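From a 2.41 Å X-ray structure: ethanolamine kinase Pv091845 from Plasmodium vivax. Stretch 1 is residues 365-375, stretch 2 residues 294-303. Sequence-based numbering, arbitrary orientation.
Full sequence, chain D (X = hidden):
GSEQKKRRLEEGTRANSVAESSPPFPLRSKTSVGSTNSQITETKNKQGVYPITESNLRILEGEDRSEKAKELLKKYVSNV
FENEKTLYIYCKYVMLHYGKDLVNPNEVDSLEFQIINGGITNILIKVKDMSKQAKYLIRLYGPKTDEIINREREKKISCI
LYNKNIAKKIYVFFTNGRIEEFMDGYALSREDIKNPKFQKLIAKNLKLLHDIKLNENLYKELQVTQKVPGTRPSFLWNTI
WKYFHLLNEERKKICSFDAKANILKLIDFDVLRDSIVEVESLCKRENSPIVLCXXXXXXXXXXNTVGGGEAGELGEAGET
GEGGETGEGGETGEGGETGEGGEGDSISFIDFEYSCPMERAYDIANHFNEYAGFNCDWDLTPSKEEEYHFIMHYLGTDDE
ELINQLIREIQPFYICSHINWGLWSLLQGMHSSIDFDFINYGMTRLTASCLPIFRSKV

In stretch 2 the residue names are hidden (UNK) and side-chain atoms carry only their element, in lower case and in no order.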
ATOM      1  N   ALA D 365     -10.204   3.027 -19.539  1.00 40.80           N
ATOM      2  CA  ALA D 365      -9.491   3.648 -18.426  1.00 40.73           C
ATOM      3  C   ALA D 365      -9.307   2.679 -17.244  1.00 40.52           C
ATOM      4  O   ALA D 365      -8.263   2.692 -16.585  1.00 40.94           O
ATOM      5  CB  ALA D 365     -10.203   4.940 -17.982  1.00 40.88           C
ATOM      6  N   ASN D 366     -10.322   1.852 -16.973  1.00 40.18           N
ATOM      7  CA  ASN D 366     -10.220   0.785 -15.997  1.00 39.20           C
ATOM      8  C   ASN D 366      -9.130  -0.201 -16.395  1.00 39.79           C
ATOM      9  O   ASN D 366      -8.350  -0.598 -15.549  1.00 41.89           O
ATOM     10  CB  ASN D 366     -11.559   0.116 -15.808  1.00 39.21           C
ATOM     11  CG  ASN D 366     -11.543  -0.985 -14.730  1.00 40.58           C
ATOM     12  OD1 ASN D 366     -11.425  -0.693 -13.527  1.00 42.90           O
ATOM     13  ND2 ASN D 366     -11.660  -2.240 -15.159  1.00 35.75           N
ATOM     14  N   HIS D 367      -9.003  -0.524 -17.676  1.00 39.49           N
ATOM     15  CA  HIS D 367      -7.973  -1.394 -18.158  1.00 39.40           C
ATOM     16  C   HIS D 367      -6.594  -0.759 -18.011  1.00 39.68           C
ATOM     17  O   HIS D 367      -5.601  -1.424 -17.708  1.00 39.92           O
ATOM     18  CB  HIS D 367      -8.233  -1.769 -19.627  1.00 39.93           C
ATOM     19  CG  HIS D 367      -7.150  -2.623 -20.225  1.00 38.35           C
ATOM     20  ND1 HIS D 367      -6.807  -3.854 -19.712  1.00 37.54           N
ATOM     21  CD2 HIS D 367      -6.316  -2.411 -21.269  1.00 38.55           C
ATOM     22  CE1 HIS D 367      -5.814  -4.371 -20.412  1.00 39.32           C
ATOM     23  NE2 HIS D 367      -5.488  -3.513 -21.360  1.00 40.97           N
ATOM     24  N   PHE D 368      -6.530   0.537 -18.237  1.00 40.42           N
ATOM     25  CA  PHE D 368      -5.288   1.269 -18.113  1.00 40.44           C
ATOM     26  C   PHE D 368      -4.826   1.403 -16.648  1.00 40.40           C
ATOM     27  O   PHE D 368      -3.627   1.399 -16.375  1.00 40.79           O
ATOM     28  CB  PHE D 368      -5.454   2.642 -18.733  1.00 40.78           C
ATOM     29  CG  PHE D 368      -5.450   2.620 -20.251  1.00 43.09           C
ATOM     30  CD1 PHE D 368      -4.914   1.522 -20.952  1.00 45.03           C
ATOM     31  CD2 PHE D 368      -5.932   3.699 -20.980  1.00 41.65           C
ATOM     32  CE1 PHE D 368      -4.908   1.512 -22.352  1.00 43.78           C
ATOM     33  CE2 PHE D 368      -5.890   3.710 -22.380  1.00 40.97           C
ATOM     34  CZ  PHE D 368      -5.387   2.624 -23.057  1.00 43.18           C
ATOM     35  N   ASN D 369      -5.775   1.495 -15.721  1.00 39.58           N
ATOM     36  CA  ASN D 369      -5.425   1.395 -14.317  1.00 39.81           C
ATOM     37  C   ASN D 369      -4.782   0.063 -13.937  1.00 38.95           C
ATOM     38  O   ASN D 369      -4.040   0.009 -12.980  1.00 39.68           O
ATOM     39  CB  ASN D 369      -6.605   1.706 -13.389  1.00 38.32           C
ATOM     40  CG  ASN D 369      -6.774   3.175 -13.143  1.00 38.03           C
ATOM     41  OD1 ASN D 369      -5.800   3.925 -13.116  1.00 36.45           O
ATOM     42  ND2 ASN D 369      -8.012   3.602 -12.923  1.00 37.73           N
ATOM     43  N   GLU D 370      -5.087  -0.991 -14.675  1.00 38.17           N
ATOM     44  CA  GLU D 370      -4.673  -2.332 -14.311  1.00 37.88           C
ATOM     45  C   GLU D 370      -3.269  -2.634 -14.780  1.00 37.22           C
ATOM     46  O   GLU D 370      -2.791  -3.725 -14.649  1.00 38.97           O
ATOM     47  CB  GLU D 370      -5.695  -3.361 -14.844  1.00 38.68           C
ATOM     48  CG  GLU D 370      -7.131  -3.314 -14.209  1.00 40.24           C
ATOM     49  CD  GLU D 370      -7.142  -3.621 -12.678  1.00 45.75           C
ATOM     50  OE1 GLU D 370      -8.111  -3.209 -11.960  1.00 46.16           O
ATOM     51  OE2 GLU D 370      -6.211  -4.319 -12.163  1.00 48.72           O
ATOM     52  N   TYR D 371      -2.607  -1.665 -15.358  1.00 39.32           N
ATOM     53  CA  TYR D 371      -1.230  -1.766 -15.772  1.00 40.75           C
ATOM     54  C   TYR D 371      -0.385  -1.751 -14.494  1.00 41.95           C
ATOM     55  O   TYR D 371       0.740  -2.322 -14.454  1.00 42.32           O
ATOM     56  CB  TYR D 371      -0.874  -0.533 -16.627  1.00 41.74           C
ATOM     57  CG  TYR D 371      -1.200  -0.621 -18.123  1.00 45.27           C
ATOM     58  CD1 TYR D 371      -2.392  -1.219 -18.587  1.00 46.83           C
ATOM     59  CD2 TYR D 371      -0.339  -0.057 -19.071  1.00 47.30           C
ATOM     60  CE1 TYR D 371      -2.682  -1.279 -19.945  1.00 47.71           C
ATOM     61  CE2 TYR D 371      -0.624  -0.103 -20.438  1.00 49.96           C
ATOM     62  CZ  TYR D 371      -1.794  -0.714 -20.865  1.00 51.38           C
ATOM     63  OH  TYR D 371      -2.068  -0.789 -22.229  1.00 54.18           O
ATOM     64  N   ALA D 372      -0.916  -1.045 -13.486  1.00 41.32           N
ATOM     65  CA  ALA D 372      -0.353  -0.968 -12.126  1.00 41.63           C
ATOM     66  C   ALA D 372      -0.415  -2.295 -11.370  1.00 41.53           C
ATOM     67  O   ALA D 372       0.376  -2.510 -10.451  1.00 40.83           O
ATOM     68  CB  ALA D 372      -1.066   0.112 -11.326  1.00 40.12           C
ATOM     69  N   GLY D 373      -1.367  -3.164 -11.745  1.00 41.21           N
ATOM     70  CA  GLY D 373      -1.569  -4.434 -11.062  1.00 40.62           C
ATOM     71  C   GLY D 373      -2.225  -4.235  -9.702  1.00 41.40           C
ATOM     72  O   GLY D 373      -2.652  -3.123  -9.352  1.00 40.13           O
ATOM     73  N   PHE D 374      -2.337  -5.325  -8.945  1.00 41.96           N
ATOM     74  CA  PHE D 374      -2.898  -5.256  -7.576  1.00 43.44           C
ATOM     75  C   PHE D 374      -1.964  -4.523  -6.615  1.00 43.92           C
ATOM     76  O   PHE D 374      -2.377  -4.086  -5.571  1.00 44.91           O
ATOM     77  CB  PHE D 374      -3.211  -6.660  -7.048  1.00 43.31           C
ATOM     78  CG  PHE D 374      -4.487  -7.241  -7.607  1.00 44.16           C
ATOM     79  CD1 PHE D 374      -5.710  -6.631  -7.348  1.00 43.23           C
ATOM     80  CD2 PHE D 374      -4.459  -8.392  -8.392  1.00 44.39           C
ATOM     81  CE1 PHE D 374      -6.896  -7.174  -7.832  1.00 46.46           C
ATOM     82  CE2 PHE D 374      -5.640  -8.928  -8.904  1.00 45.34           C
ATOM     83  CZ  PHE D 374      -6.860  -8.322  -8.613  1.00 45.78           C
ATOM     84  N   ASN D 375      -0.705  -4.389  -6.994  1.00 44.92           N
ATOM     85  CA  ASN D 375       0.283  -3.690  -6.199  1.00 46.01           C
ATOM     86  C   ASN D 375       0.168  -2.185  -6.331  1.00 45.06           C
ATOM     87  O   ASN D 375       0.792  -1.439  -5.583  1.00 45.79           O
ATOM     88  CB  ASN D 375       1.697  -4.169  -6.591  1.00 47.37           C
ATOM     89  CG  ASN D 375       2.745  -3.785  -5.560  1.00 51.60           C
ATOM     90  OD1 ASN D 375       3.666  -2.968  -5.826  1.00 55.91           O
ATOM     91  ND2 ASN D 375       2.588  -4.317  -4.348  1.00 55.51           N
ATOM     92  N   UNK D 294     -16.608  -5.155 -20.625  1.00 44.72           N
ATOM     93  CA  UNK D 294     -16.147  -6.252 -19.774  1.00 44.32           C
ATOM     94  C   UNK D 294     -16.173  -5.911 -18.270  1.00 44.25           C
ATOM     95  O   UNK D 294     -16.684  -6.702 -17.439  1.00 44.34           O
ATOM     96  n   UNK D 294     -13.680  -9.899 -18.743  1.00 42.51           N
ATOM     97  c   UNK D 294     -14.199  -9.207 -19.812  1.00 41.03           C
ATOM     98  c   UNK D 294     -13.457  -9.056 -17.750  1.00 41.90           C
ATOM     99  c   UNK D 294     -14.283  -7.909 -19.443  1.00 44.56           C
ATOM    100  n   UNK D 294     -13.807  -7.848 -18.144  1.00 41.92           N
ATOM    101  c   UNK D 294     -14.763  -6.697 -20.192  1.00 44.13           C
ATOM    102  N   UNK D 295     -15.627  -4.735 -17.935  1.00 43.97           N
ATOM    103  CA  UNK D 295     -15.713  -4.103 -16.586  1.00 44.05           C
ATOM    104  C   UNK D 295     -14.672  -4.524 -15.550  1.00 43.68           C
ATOM    105  O   UNK D 295     -14.619  -3.924 -14.488  1.00 43.83           O
ATOM    106  c   UNK D 295     -17.116  -4.200 -15.986  1.00 43.64           C
ATOM    107  s   UNK D 295     -18.404  -3.527 -17.015  1.00 45.96           S
ATOM    108  N   UNK D 296     -13.876  -5.550 -15.877  1.00 43.87           N
ATOM    109  CA  UNK D 296     -12.860  -6.116 -15.007  1.00 44.02           C
ATOM    110  C   UNK D 296     -11.679  -6.617 -15.829  1.00 44.15           C
ATOM    111  O   UNK D 296     -11.211  -7.758 -15.733  1.00 43.82           O
ATOM    112  o   UNK D 296     -12.667  -8.669 -12.430  1.00 50.01           O
ATOM    113  o   UNK D 296     -11.724  -6.659 -12.540  1.00 48.06           O
ATOM    114  c   UNK D 296     -13.449  -7.220 -14.115  1.00 44.18           C
ATOM    115  c   UNK D 296     -12.562  -7.533 -12.939  1.00 46.86           C
ATOM    116  N   UNK D 297     -11.184  -5.736 -16.673  1.00 45.12           N
ATOM    117  CA  UNK D 297     -10.199  -6.156 -17.647  1.00 45.29           C
ATOM    118  C   UNK D 297      -8.795  -6.054 -17.084  1.00 45.32           C
ATOM    119  O   UNK D 297      -7.939  -5.352 -17.614  1.00 45.21           O
ATOM    120  c   UNK D 297     -10.386  -5.384 -18.939  1.00 44.86           C
ATOM    121  c   UNK D 297     -10.059  -6.104 -20.263  1.00 48.64           C
ATOM    122  c   UNK D 297     -10.938  -7.345 -20.558  1.00 44.14           C
ATOM    123  c   UNK D 297     -10.122  -5.085 -21.420  1.00 48.11           C
ATOM    124  N   UNK D 298      -8.577  -6.765 -15.983  1.00 45.83           N
ATOM    125  CA  UNK D 298      -7.230  -6.966 -15.429  1.00 45.64           C
ATOM    126  C   UNK D 298      -6.486  -8.034 -16.211  1.00 44.67           C
ATOM    127  O   UNK D 298      -7.092  -8.810 -16.923  1.00 44.06           O
ATOM    128  c   UNK D 298      -8.412  -8.071 -13.254  1.00 47.43           C
ATOM    129  c   UNK D 298      -8.229  -9.561 -13.386  1.00 46.05           C
ATOM    130  c   UNK D 298      -8.499  -7.713 -11.789  1.00 46.61           C
ATOM    131  c   UNK D 298      -7.265  -7.296 -13.920  1.00 45.83           C
ATOM    132  N   UNK D 299      -5.166  -8.057 -16.066  1.00 44.86           N
ATOM    133  CA  UNK D 299      -4.296  -8.877 -16.915  1.00 46.04           C
ATOM    134  C   UNK D 299      -4.529 -10.366 -16.811  1.00 46.02           C
ATOM    135  O   UNK D 299      -4.352 -11.080 -17.773  1.00 46.80           O
ATOM    136  o   UNK D 299      -2.503  -8.825 -15.299  1.00 48.95           O
ATOM    137  c   UNK D 299      -2.817  -8.576 -16.662  1.00 46.09           C
ATOM    138  N   UNK D 300      -4.934 -10.823 -15.638  1.00 46.78           N
ATOM    139  CA  UNK D 300      -5.263 -12.227 -15.388  1.00 46.43           C
ATOM    140  C   UNK D 300      -6.602 -12.638 -15.987  1.00 45.86           C
ATOM    141  O   UNK D 300      -6.885 -13.812 -16.081  1.00 45.79           O
ATOM    142  o   UNK D 300      -6.302 -11.932 -13.198  1.00 47.43           O
ATOM    143  c   UNK D 300      -5.209 -12.530 -13.873  1.00 47.03           C
ATOM    144  N   UNK D 301      -7.412 -11.660 -16.402  1.00 45.96           N
ATOM    145  CA  UNK D 301      -8.622 -11.885 -17.209  1.00 44.70           C
ATOM    146  C   UNK D 301      -8.428 -11.902 -18.735  1.00 44.67           C
ATOM    147  O   UNK D 301      -9.385 -12.020 -19.484  1.00 44.19           O
ATOM    148  o   UNK D 301     -10.299 -12.493 -15.188  1.00 44.43           O
ATOM    149  c   UNK D 301      -9.700 -10.889 -16.797  1.00 44.58           C
ATOM    150  c   UNK D 301     -10.447 -11.349 -15.561  1.00 43.43           C
ATOM    151  n   UNK D 301     -11.223 -10.471 -14.924  1.00 42.56           N
ATOM    152  N   UNK D 302      -7.170 -11.803 -19.176  1.00 45.37           N
ATOM    153  CA  UNK D 302      -6.808 -11.792 -20.584  1.00 45.89           C
ATOM    154  C   UNK D 302      -5.882 -12.969 -20.855  1.00 47.00           C
ATOM    155  O   UNK D 302      -4.832 -13.070 -20.282  1.00 46.32           O
ATOM    156  c   UNK D 302      -7.044  -9.274 -20.625  1.00 42.98           C
ATOM    157  c   UNK D 302      -5.850 -10.409 -22.492  1.00 46.92           C
ATOM    158  c   UNK D 302      -6.323  -7.953 -20.620  1.00 41.93           C
ATOM    159  c   UNK D 302      -6.153 -10.451 -20.994  1.00 45.49           C
ATOM    160  N   UNK D 303      -6.312 -13.856 -21.744  1.00 49.31           N
ATOM    161  CA  UNK D 303      -5.664 -15.155 -21.994  1.00 50.47           C
ATOM    162  C   UNK D 303      -5.031 -15.136 -23.379  1.00 52.00           C
ATOM    163  O   UNK D 303      -5.672 -14.747 -24.359  1.00 52.20           O
ATOM    164  c   UNK D 303      -6.732 -16.323 -21.903  1.00 50.58           C
ATOM    165  c   UNK D 303      -6.824 -16.452 -19.270  1.00 48.87           C
ATOM    166  c   UNK D 303      -7.587 -16.203 -20.615  1.00 49.06           C
ATOM    167  c   UNK D 303      -6.099 -17.716 -22.103  1.00 49.61           C
TER
HETATM  168  O   HOH W   1     -10.514  -4.137 -13.460  1.00 35.01           O
HETATM  169  O   HOH W   2     -11.904  -2.642 -17.636  1.00 48.26           O
HETATM  170  O   HOH W   3      -3.278  -6.279 -14.150  1.00 44.17           O

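Position 294 carries one carbon and then a five-membered ring of three carbons and two nitrogens, which is histidine. His 294 does not touch stretch 1; its ND1 instead accepts a 3.2 Å hydrogen bond from the backbone N of 296, bracing the turn from within.

Position 295 has one carbon and then a sulfur, with the CA-to-CB bond directed away from stretch 1: Cys 295. Its backbone O lies 3.5 Å from Asn 366 ND2, but the angle is too poor for a hydrogen bond.

At 296 two carbons are followed by a pair of oxygens, a carboxylate one carbon from the backbone, hence Asp 296. Its carboxylate stays 5.0 Å or more from stretch 1, though its backbone N lies 4.0 Å from Asn 366 ND2. Water 1 donates to Asp 296 OD1 at 2.9 Å and to Glu 370 OE1 at 3.0 Å, and accepts from Asn 366 ND2 at 2.8 Å, so one water lets two acidic groups share a site.

Position 297 shows four carbons forked at the second, and one tip carbon lies over the His 367 ring, 4.3 Å from its centroid and off-centre: leucine. That tip is CD2, while the backbone O of Leu 297 takes a hydrogen bond from His 367 ND1 at 2.8 Å, nearly straight at 170°, in line with the ring edge.

At 298 four carbons again fork at the second; a tip carbon packs 3.6 Å from Phe 374 CZ, and CB lies 3.6 Å from Glu 370 OE2. This is Leu 298, and the tip is CD2.

Positions 299 and 300 each hold one carbon and one oxygen, and neither side chain makes contact with stretch 1: Ser 299 and Ser 300. Yet the backbone N of Ser 299 gives to water 3 at 3.2 Å, and that water donates to Glu 370 O at 2.6 Å.

At 301, two carbons end in one oxygen and one nitrogen, an amide: Asn 301. Out of reach of stretch 1, it turns inward, its ND2 giving Asp 296 O a 2.8 Å hydrogen bond.

Position 302 has four carbons, forked at the first, with one arm two carbons long; the end of that arm touches His 367 CE1 at 3.6 Å. This is isoleucine, Ile 302, and the touching atom is CD1. Position 303 has the same four carbons and branching but is out of reach: Ile 303.

The contact is small, 377 Å² in all, and its rule is economical. One direct hydrogen bond fixes His 367 against a loop carbonyl, aliphatic carbons from 297 and 302 pack near that ring, and waters fill the polar gaps. Within the loop, side chains of 294 and 301 bond to the backbone of 296, while the backbone O of 297 meets His 367.

Stretch 2 (294-303) HCDLLSSNII
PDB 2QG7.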